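Local coordinates for protein MmeI (Methylophilus methylotrophus, PDB 5HR4) that acts as a Type IIL restriction-modification enzyme on DNA and probably methylates the amino group of adenine with S-adenosyl-L-methionine as donor, at residues A[169-174]-A[298-302]; A[363-367]-A[418-422]; A[409-413]-A[464-470]. All coordinates share one frame; numbering follows the deposited sequence.

Overall arrangement
Each of the three contacts supplies at least one residue to the sinefungin pocket. Contact 2 lies between the others. Its centre is about 14 Å from that of contact 1 and about 13 Å from that of contact 3, while the centres of contacts 1 and 3 are about 26 Å apart. Contact 1 joins helices 163-178 and 292-301. It meets contact 2 where F299 CE1 packs on P418 CG at 3.5 Å. Contact 2 holds the glycine-rich loop of the methyltransferase fold. C364 N lies 2.9 Å from I412 O of contact 3, a probable hydrogen bond. Strand 409-413 of contact 3 is followed in the chain by helix 416-440 of contact 2.

Contact 1 of 3, residues A[169-174]-A[298-302]; sequences MGKLHD and LFQSI. With SFG (sinefungin), chain H.
I302 lays its CG2 methyl over one face of the H173 imidazole, a CH-pi contact. CG2 is 3.9 Å from the ring centroid and 18° off the ring normal, displaced toward the ND1 side. With CG anti to the backbone N (chi1 165°), the H173 ring is placed under the I302 methyl. The two side chains cross at about a right angle. ND1 donates to D174 OD1 at 2.8 Å, with the acceptor nearly in the ring plane but the carboxylate met from above its own plane. NE2 makes a weak hydrogen bond to E187. D174 also sits beside the I302 backbone, with OD2 3.9 Å from I302 CA.

One helical turn back, G170 CA faces S301 OG at 3.3 Å. A side chain on G170 would run into this hydroxyl, so the glycine lets the helices come close. S301 OG turns back to donate to L298 O at 3.1 Å. M169 CG and L298 CD1 meet at 3.7 Å. The F299 ring nears sinefungin, with CZ 3.1 Å from O3'. The chemistry implies a joint of apolar and CH-pi contacts, with the bonds to D174 and, weakly, E187 probably limiting imidazole rotation.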
loop_
_atom_site.group_PDB
_atom_site.type_symbol
_atom_site.label_atom_id
_atom_site.label_comp_id
_atom_site.label_asym_id
_atom_site.label_seq_id
_atom_site.Cartn_x
_atom_site.Cartn_y
_atom_site.Cartn_z
ATOM N N MET A 169 15.812 12.676 16.337
ATOM C CA MET A 169 16.816 11.622 16.375
ATOM C C MET A 169 17.259 11.233 14.971
ATOM O O MET A 169 18.450 10.993 14.731
ATOM C CB MET A 169 16.263 10.415 17.131
ATOM C CG MET A 169 17.061 9.145 16.958
ATOM S SD MET A 169 16.847 8.002 18.339
ATOM C CE MET A 169 18.390 8.325 19.189
ATOM N N GLY A 170 16.317 11.181 14.030
ATOM C CA GLY A 170 16.679 10.970 12.638
ATOM C C GLY A 170 17.642 12.016 12.106
ATOM O O GLY A 170 18.569 11.688 11.360
ATOM N N LYS A 171 17.448 13.289 12.479
ATOM C CA LYS A 171 18.354 14.321 11.964
ATOM C C LYS A 171 19.756 14.163 12.557
ATOM O O LYS A 171 20.759 14.438 11.886
ATOM C CB LYS A 171 17.795 15.726 12.226
ATOM N N LEU A 172 19.846 13.703 13.802
ATOM C CA LEU A 172 21.144 13.374 14.383
ATOM C C LEU A 172 21.859 12.337 13.534
ATOM O O LEU A 172 23.044 12.490 13.205
ATOM C CB LEU A 172 20.958 12.856 15.806
ATOM C CG LEU A 172 22.250 12.444 16.500
ATOM C CD1 LEU A 172 23.088 13.677 16.703
ATOM C CD2 LEU A 172 21.945 11.713 17.830
ATOM N N HIS A 173 21.137 11.280 13.157
ATOM C CA HIS A 173 21.667 10.259 12.263
ATOM C C HIS A 173 22.233 10.873 10.988
ATOM O O HIS A 173 23.409 10.691 10.667
ATOM C CB HIS A 173 20.558 9.254 11.966
ATOM C CG HIS A 173 20.827 8.351 10.805
ATOM N ND1 HIS A 173 20.858 8.801 9.501
ATOM C CD2 HIS A 173 21.008 7.010 10.747
ATOM C CE1 HIS A 173 21.072 7.777 8.694
ATOM N NE2 HIS A 173 21.166 6.680 9.425
ATOM N N ASP A 174 21.412 11.618 10.247
ATOM C CA ASP A 174 21.889 12.216 9.000
ATOM C C ASP A 174 22.986 13.249 9.246
ATOM O O ASP A 174 23.860 13.438 8.387
ATOM C CB ASP A 174 20.725 12.851 8.228
ATOM C CG ASP A 174 19.741 11.815 7.679
ATOM O OD1 ASP A 174 20.129 10.631 7.477
ATOM O OD2 ASP A 174 18.569 12.195 7.444
ATOM N N LEU A 298 10.888 7.157 13.141
ATOM C CA LEU A 298 12.346 7.173 13.081
ATOM C C LEU A 298 12.848 6.538 11.790
ATOM O O LEU A 298 13.603 7.149 11.018
ATOM C CB LEU A 298 12.904 6.429 14.284
ATOM C CG LEU A 298 14.409 6.250 14.237
ATOM C CD1 LEU A 298 15.072 7.603 14.243
ATOM C CD2 LEU A 298 14.837 5.408 15.434
ATOM N N PHE A 299 12.432 5.292 11.558
ATOM C CA PHE A 299 12.680 4.598 10.301
ATOM C C PHE A 299 12.403 5.501 9.100
ATOM O O PHE A 299 13.219 5.600 8.183
ATOM C CB PHE A 299 11.811 3.333 10.304
ATOM C CG PHE A 299 11.595 2.704 8.961
ATOM C CD1 PHE A 299 12.609 2.624 8.023
ATOM C CD2 PHE A 299 10.361 2.135 8.662
ATOM C CE1 PHE A 299 12.391 2.033 6.783
ATOM C CE2 PHE A 299 10.138 1.536 7.425
ATOM C CZ PHE A 299 11.163 1.479 6.485
ATOM N N GLN A 300 11.268 6.203 9.108
ATOM C CA GLN A 300 10.883 6.981 7.934
ATOM C C GLN A 300 11.696 8.264 7.786
ATOM O O GLN A 300 11.925 8.715 6.662
ATOM C CB GLN A 300 9.396 7.299 7.991
ATOM C CG GLN A 300 8.491 6.135 7.608
ATOM C CD GLN A 300 7.040 6.575 7.461
ATOM O OE1 GLN A 300 6.095 5.773 7.515
ATOM N NE2 GLN A 300 6.858 7.868 7.290
ATOM N N SER A 301 12.171 8.842 8.884
ATOM C CA SER A 301 12.742 10.183 8.863
ATOM C C SER A 301 14.153 10.244 8.311
ATOM O O SER A 301 14.707 11.347 8.186
ATOM C CB SER A 301 12.774 10.757 10.273
ATOM O OG SER A 301 13.919 10.250 10.935
ATOM N N ILE A 302 14.778 9.110 8.035
ATOM C CA ILE A 302 16.120 9.118 7.490
ATOM C C ILE A 302 16.105 8.866 5.985
ATOM O O ILE A 302 17.138 8.536 5.410
ATOM C CB ILE A 302 17.041 8.115 8.205
ATOM C CG1 ILE A 302 16.580 6.670 7.970
ATOM C CG2 ILE A 302 17.150 8.417 9.696
ATOM C CD1 ILE A 302 17.702 5.723 7.462
HETATM N N SFG H . 5.730 -3.155 8.166
HETATM C CA SFG H . 6.856 -2.272 8.381
HETATM C C SFG H . 6.517 -1.397 9.572
HETATM O O SFG H . 5.407 -1.546 10.129
HETATM O OXT SFG H . 7.324 -0.541 10.008
HETATM C CB SFG H . 7.094 -1.409 7.146
HETATM C CG SFG H . 7.259 -2.336 5.951
HETATM C CD SFG H . 7.220 -1.449 4.727
HETATM N NE SFG H . 5.823 -1.196 4.437
HETATM C "C5'" SFG H . 7.931 -2.097 3.529
HETATM C "C4'" SFG H . 9.410 -2.528 3.812
HETATM O "O4'" SFG H . 9.790 -3.365 2.888
HETATM C "C3'" SFG H . 10.430 -1.380 3.708
HETATM O "O3'" SFG H . 10.939 -1.176 4.946
HETATM C "C2'" SFG H . 11.514 -1.852 2.694
HETATM O "O2'" SFG H . 12.891 -1.529 3.165
HETATM C "C1'" SFG H . 11.370 -3.138 2.664
HETATM N N9 SFG H . 11.639 -3.718 1.385
HETATM C C8 SFG H . 11.359 -3.229 0.180
HETATM N N7 SFG H . 11.740 -4.123 -0.735
HETATM C C5 SFG H . 12.251 -5.169 -0.087
HETATM C C6 SFG H . 12.791 -6.342 -0.555
HETATM N N6 SFG H . 12.987 -6.864 -1.885
HETATM N N1 SFG H . 13.251 -7.263 0.284
HETATM C C2 SFG H . 13.180 -7.032 1.617
HETATM N N3 SFG H . 12.650 -5.869 2.080
HETATM C C4 SFG H . 12.183 -4.933 1.224
#

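Contact 2 of 3, residues A[363-367]-A[418-422]; sequences ACGCG and PAQIA. With SFG (sinefungin), chain H.
P418 and A422 each set a CB over the face of a peptide group in the loop 363-367. P418 CB lies above the G365-C366 peptide, 3.5 Å from G365 C. A422 CB lies above the C366-G367 peptide, 3.7 Å from C366 C. A422 CA also approaches C366 O from above that plane, a CA-H...O contact of 3.2 Å. At the edge of the same peptide, G367 N donates to C364 O at 2.9 Å and closes a type II' beta turn. G365 N makes a weak hydrogen bond to E413 OE1.

This turn is the glycine-rich loop (motif I) that follows the first strand of Rossmann-like methyltransferases, here strand 359-361. It wraps the amino-acid part of sinefungin: A363 O is 3.4 Å from the ligand's CG. G365 has a positive phi (61°), and a CB there would run into the ligand's own CB. G367 is the N-cap of helix 368-388, and a CB on it would collide with A422 CB.

The C366 side chain has SG between its backbone N and carbonyl carbon (chi1 76°). This puts SG 3.3 Å from sinefungin OXT, while C366 CB packs 4.3 Å from I421 CB.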
loop_
_atom_site.group_PDB
_atom_site.type_symbol
_atom_site.label_atom_id
_atom_site.label_comp_id
_atom_site.label_asym_id
_atom_site.label_seq_id
_atom_site.Cartn_x
_atom_site.Cartn_y
_atom_site.Cartn_z
ATOM N N ALA A 363 9.350 -8.746 4.999
ATOM C CA ALA A 363 9.528 -7.379 4.522
ATOM C C ALA A 363 9.299 -6.458 5.717
ATOM O O ALA A 363 8.557 -5.475 5.631
ATOM C CB ALA A 363 8.569 -7.071 3.365
ATOM N N CYS A 364 9.944 -6.775 6.837
ATOM C CA CYS A 364 9.448 -6.379 8.144
ATOM C C CYS A 364 9.623 -4.899 8.466
ATOM O O CYS A 364 9.086 -4.455 9.488
ATOM C CB CYS A 364 10.129 -7.224 9.221
ATOM S SG CYS A 364 11.840 -6.797 9.467
ATOM N N GLY A 365 10.349 -4.131 7.664
ATOM C CA GLY A 365 10.521 -2.722 7.998
ATOM C C GLY A 365 11.215 -2.545 9.336
ATOM O O GLY A 365 12.206 -3.215 9.632
ATOM N N CYS A 366 10.701 -1.643 10.173
ATOM C CA CYS A 366 11.262 -1.427 11.504
ATOM C C CYS A 366 10.720 -2.414 12.537
ATOM O O CYS A 366 10.959 -2.234 13.739
ATOM C CB CYS A 366 10.999 0.011 11.970
ATOM S SG CYS A 366 9.264 0.335 12.520
ATOM N N GLY A 367 9.986 -3.438 12.101
ATOM C CA GLY A 367 9.613 -4.533 12.975
ATOM C C GLY A 367 8.275 -4.421 13.672
ATOM O O GLY A 367 8.022 -5.184 14.611
ATOM N N PRO A 418 16.274 0.095 9.384
ATOM C CA PRO A 418 15.097 -0.586 9.941
ATOM C C PRO A 418 15.397 -1.999 10.414
ATOM O O PRO A 418 14.792 -2.469 11.398
ATOM C CB PRO A 418 14.094 -0.574 8.776
ATOM C CG PRO A 418 14.930 -0.329 7.533
ATOM C CD PRO A 418 16.070 0.512 7.983
ATOM N N ALA A 419 16.316 -2.699 9.750
ATOM C CA ALA A 419 16.647 -4.046 10.207
ATOM C C ALA A 419 17.326 -4.014 11.565
ATOM O O ALA A 419 17.170 -4.953 12.351
ATOM C CB ALA A 419 17.534 -4.769 9.192
ATOM N N GLN A 420 18.058 -2.935 11.870
ATOM C CA GLN A 420 18.624 -2.784 13.209
ATOM C C GLN A 420 17.576 -2.305 14.214
ATOM O O GLN A 420 17.575 -2.756 15.358
ATOM C CB GLN A 420 19.818 -1.826 13.189
ATOM C CG GLN A 420 21.009 -2.296 12.381
ATOM C CD GLN A 420 22.042 -3.088 13.191
ATOM O OE1 GLN A 420 21.725 -3.645 14.242
ATOM N NE2 GLN A 420 23.298 -3.140 12.690
ATOM N N ILE A 421 16.669 -1.400 13.819
ATOM C CA ILE A 421 15.610 -0.968 14.737
ATOM C C ILE A 421 14.761 -2.162 15.157
ATOM O O ILE A 421 14.511 -2.379 16.343
ATOM C CB ILE A 421 14.725 0.122 14.104
ATOM C CG1 ILE A 421 15.529 1.225 13.458
ATOM C CG2 ILE A 421 13.795 0.739 15.172
ATOM C CD1 ILE A 421 14.623 2.324 12.851
ATOM N N ALA A 422 14.310 -2.952 14.178
ATOM C CA ALA A 422 13.486 -4.118 14.466
ATOM C C ALA A 422 14.080 -4.935 15.599
ATOM O O ALA A 422 13.370 -5.327 16.532
ATOM C CB ALA A 422 13.322 -4.973 13.208
HETATM N N SFG H . 5.730 -3.155 8.166
HETATM C CA SFG H . 6.856 -2.272 8.381
HETATM C C SFG H . 6.517 -1.397 9.572
HETATM O O SFG H . 5.407 -1.546 10.129
HETATM O OXT SFG H . 7.324 -0.541 10.008
HETATM C CB SFG H . 7.094 -1.409 7.146
HETATM C CG SFG H . 7.259 -2.336 5.951
HETATM C CD SFG H . 7.220 -1.449 4.727
HETATM N NE SFG H . 5.823 -1.196 4.437
HETATM C "C5'" SFG H . 7.931 -2.097 3.529
HETATM C "C4'" SFG H . 9.410 -2.528 3.812
HETATM O "O4'" SFG H . 9.790 -3.365 2.888
HETATM C "C3'" SFG H . 10.430 -1.380 3.708
HETATM O "O3'" SFG H . 10.939 -1.176 4.946
HETATM C "C2'" SFG H . 11.514 -1.852 2.694
HETATM O "O2'" SFG H . 12.891 -1.529 3.165
HETATM C "C1'" SFG H . 11.370 -3.138 2.664
HETATM N N9 SFG H . 11.639 -3.718 1.385
HETATM C C8 SFG H . 11.359 -3.229 0.180
HETATM N N7 SFG H . 11.740 -4.123 -0.735
HETATM C C5 SFG H . 12.251 -5.169 -0.087
HETATM C C6 SFG H . 12.791 -6.342 -0.555
HETATM N N6 SFG H . 12.987 -6.864 -1.885
HETATM N N1 SFG H . 13.251 -7.263 0.284
HETATM C C2 SFG H . 13.180 -7.032 1.617
HETATM N N3 SFG H . 12.650 -5.869 2.080
HETATM C C4 SFG H . 12.183 -4.933 1.224
#

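Contact 3 of 3, residues A[409-413]-A[464-470]; sequences FFGIE and IDWNDVL. With SFG (sinefungin), chain H.
F410 and L470 cross at about a right angle, with L470 CD2 over one face of the phenyl ring. The methyl is 3.8 Å from the ring centroid and 22° off the normal, displaced toward CD1. V469 O approaches CD2 of the same ring obliquely, at 3.3 Å. F410 also stacks with H455 of the neighbouring strand. With an alanine here, L470 CD2 would probably lose the aromatic face beneath it, a gap would open next to V469 O, and H455 would lose its stacking partner.

Strand 409-413 runs parallel between strands 455-458 and 359-361 in the central sheet of the Rossmann-like methyltransferase domain. E413 is the acidic residue that grips the cofactor ribose in this fold. Here OE1 accepts from sinefungin O3' at 3.0 Å and OE2 from O2' at 2.7 Å.

I412 CG1 is anti to the carbonyl carbon (chi1 -54°), and the chain then extends so that CD1 meets W466 CD1 at 3.5 Å. The two side chains cross at about a right angle. I464 CD1 touches the same I412 methyl at 4.0 Å, and V469 CG2 lies against I412 CG1 at 3.8 Å. W466 NE1 donates to A461 O.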
loop_
_atom_site.group_PDB
_atom_site.type_symbol
_atom_site.label_atom_id
_atom_site.label_comp_id
_atom_site.label_asym_id
_atom_site.label_seq_id
_atom_site.Cartn_x
_atom_site.Cartn_y
_atom_site.Cartn_z
ATOM N N PHE A 409 10.754 -14.571 16.803
ATOM C CA PHE A 409 10.404 -13.634 15.748
ATOM C C PHE A 409 11.519 -13.513 14.713
ATOM O O PHE A 409 12.705 -13.427 15.056
ATOM C CB PHE A 409 10.033 -12.292 16.368
ATOM C CG PHE A 409 8.820 -12.382 17.242
ATOM C CD1 PHE A 409 8.926 -12.803 18.562
ATOM C CD2 PHE A 409 7.561 -12.109 16.727
ATOM C CE1 PHE A 409 7.769 -12.911 19.378
ATOM C CE2 PHE A 409 6.424 -12.211 17.519
ATOM C CZ PHE A 409 6.530 -12.623 18.847
ATOM N N PHE A 410 11.107 -13.516 13.445
ATOM C CA PHE A 410 11.969 -13.681 12.288
ATOM C C PHE A 410 11.555 -12.658 11.243
ATOM O O PHE A 410 10.356 -12.450 11.033
ATOM C CB PHE A 410 11.835 -15.103 11.698
ATOM C CG PHE A 410 12.277 -16.217 12.630
ATOM C CD1 PHE A 410 11.410 -16.746 13.583
ATOM C CD2 PHE A 410 13.557 -16.756 12.533
ATOM C CE1 PHE A 410 11.824 -17.788 14.443
ATOM C CE2 PHE A 410 13.975 -17.780 13.388
ATOM C CZ PHE A 410 13.108 -18.291 14.343
ATOM N N GLY A 411 12.521 -12.033 10.572
ATOM C CA GLY A 411 12.187 -11.006 9.603
ATOM C C GLY A 411 13.280 -10.781 8.580
ATOM O O GLY A 411 14.469 -10.979 8.862
ATOM N N ILE A 412 12.870 -10.333 7.387
ATOM C CA ILE A 412 13.775 -9.942 6.305
ATOM C C ILE A 412 13.532 -8.469 5.962
ATOM O O ILE A 412 12.381 -8.045 5.794
ATOM C CB ILE A 412 13.571 -10.816 5.051
ATOM C CG1 ILE A 412 13.683 -12.314 5.362
ATOM C CG2 ILE A 412 14.581 -10.446 4.018
ATOM C CD1 ILE A 412 13.102 -13.224 4.269
ATOM N N GLU A 413 14.612 -7.699 5.821
ATOM C CA GLU A 413 14.513 -6.259 5.596
ATOM C C GLU A 413 15.743 -5.780 4.814
ATOM O O GLU A 413 16.882 -6.086 5.178
ATOM C CB GLU A 413 14.365 -5.541 6.947
ATOM C CG GLU A 413 14.629 -4.041 6.967
ATOM C CD GLU A 413 13.753 -3.237 5.984
ATOM O OE1 GLU A 413 12.553 -3.565 5.833
ATOM O OE2 GLU A 413 14.272 -2.273 5.355
ATOM N N ILE A 464 16.477 -14.454 -1.999
ATOM C CA ILE A 464 17.009 -15.497 -1.129
ATOM C C ILE A 464 15.977 -16.611 -0.933
ATOM O O ILE A 464 14.801 -16.485 -1.279
ATOM C CB ILE A 464 17.443 -14.936 0.238
ATOM C CG1 ILE A 464 16.244 -14.314 0.960
ATOM C CG2 ILE A 464 18.562 -13.938 0.088
ATOM C CD1 ILE A 464 16.588 -13.882 2.360
ATOM N N ASP A 465 16.429 -17.700 -0.324
ATOM C CA ASP A 465 15.544 -18.769 0.113
ATOM C C ASP A 465 15.113 -18.487 1.555
ATOM O O ASP A 465 15.957 -18.467 2.461
ATOM C CB ASP A 465 16.261 -20.118 0.001
ATOM C CG ASP A 465 15.345 -21.304 0.253
ATOM O OD1 ASP A 465 14.110 -21.127 0.332
ATOM O OD2 ASP A 465 15.868 -22.429 0.352
ATOM N N TRP A 466 13.803 -18.275 1.770
ATOM C CA TRP A 466 13.329 -17.955 3.119
ATOM C C TRP A 466 13.775 -18.986 4.158
ATOM O O TRP A 466 14.013 -18.628 5.316
ATOM C CB TRP A 466 11.797 -17.789 3.132
ATOM C CG TRP A 466 11.367 -16.512 2.436
ATOM C CD1 TRP A 466 12.192 -15.569 1.898
ATOM C CD2 TRP A 466 10.030 -16.045 2.205
ATOM N NE1 TRP A 466 11.467 -14.554 1.338
ATOM C CE2 TRP A 466 10.134 -14.818 1.509
ATOM C CE3 TRP A 466 8.762 -16.535 2.522
ATOM C CZ2 TRP A 466 9.012 -14.079 1.117
ATOM C CZ3 TRP A 466 7.649 -15.798 2.135
ATOM C CH2 TRP A 466 7.783 -14.587 1.443
ATOM N N ASN A 467 13.932 -20.258 3.765
ATOM C CA ASN A 467 14.386 -21.274 4.721
ATOM C C ASN A 467 15.747 -20.960 5.347
ATOM O O ASN A 467 16.094 -21.562 6.365
ATOM C CB ASN A 467 14.438 -22.660 4.069
ATOM C CG ASN A 467 13.056 -23.233 3.812
ATOM O OD1 ASN A 467 12.361 -23.685 4.743
ATOM N ND2 ASN A 467 12.643 -23.223 2.547
ATOM N N ASP A 468 16.535 -20.041 4.788
ATOM C CA ASP A 468 17.761 -19.684 5.498
ATOM C C ASP A 468 17.486 -18.803 6.714
ATOM O O ASP A 468 18.309 -18.751 7.636
ATOM C CB ASP A 468 18.741 -18.993 4.556
ATOM C CG ASP A 468 19.112 -19.860 3.380
ATOM O OD1 ASP A 468 19.014 -21.101 3.522
ATOM O OD2 ASP A 468 19.494 -19.302 2.323
ATOM N N VAL A 469 16.350 -18.114 6.741
ATOM C CA VAL A 469 15.951 -17.346 7.914
ATOM C C VAL A 469 15.228 -18.229 8.916
ATOM O O VAL A 469 15.439 -18.104 10.127
ATOM C CB VAL A 469 15.067 -16.156 7.493
ATOM C CG1 VAL A 469 14.722 -15.273 8.705
ATOM C CG2 VAL A 469 15.759 -15.372 6.393
ATOM N N LEU A 470 14.367 -19.113 8.418
ATOM C CA LEU A 470 13.520 -19.935 9.273
ATOM C C LEU A 470 13.069 -21.126 8.448
ATOM O O LEU A 470 12.426 -20.948 7.405
ATOM C CB LEU A 470 12.317 -19.146 9.797
ATOM C CG LEU A 470 11.306 -19.974 10.599
ATOM C CD1 LEU A 470 12.034 -20.744 11.673
ATOM C CD2 LEU A 470 10.216 -19.112 11.228
HETATM N N SFG H . 5.730 -3.155 8.166
HETATM C CA SFG H . 6.856 -2.272 8.381
HETATM C C SFG H . 6.517 -1.397 9.572
HETATM O O SFG H . 5.407 -1.546 10.129
HETATM O OXT SFG H . 7.324 -0.541 10.008
HETATM C CB SFG H . 7.094 -1.409 7.146
HETATM C CG SFG H . 7.259 -2.336 5.951
HETATM C CD SFG H . 7.220 -1.449 4.727
HETATM N NE SFG H . 5.823 -1.196 4.437
HETATM C "C5'" SFG H . 7.931 -2.097 3.529
HETATM C "C4'" SFG H . 9.410 -2.528 3.812
HETATM O "O4'" SFG H . 9.790 -3.365 2.888
HETATM C "C3'" SFG H . 10.430 -1.380 3.708
HETATM O "O3'" SFG H . 10.939 -1.176 4.946
HETATM C "C2'" SFG H . 11.514 -1.852 2.694
HETATM O "O2'" SFG H . 12.891 -1.529 3.165
HETATM C "C1'" SFG H . 11.370 -3.138 2.664
HETATM N N9 SFG H . 11.639 -3.718 1.385
HETATM C C8 SFG H . 11.359 -3.229 0.180
HETATM N N7 SFG H . 11.740 -4.123 -0.735
HETATM C C5 SFG H . 12.251 -5.169 -0.087
HETATM C C6 SFG H . 12.791 -6.342 -0.555
HETATM N N6 SFG H . 12.987 -6.864 -1.885
HETATM N N1 SFG H . 13.251 -7.263 0.284
HETATM C C2 SFG H . 13.180 -7.032 1.617
HETATM N N3 SFG H . 12.650 -5.869 2.080
HETATM C C4 SFG H . 12.183 -4.933 1.224
#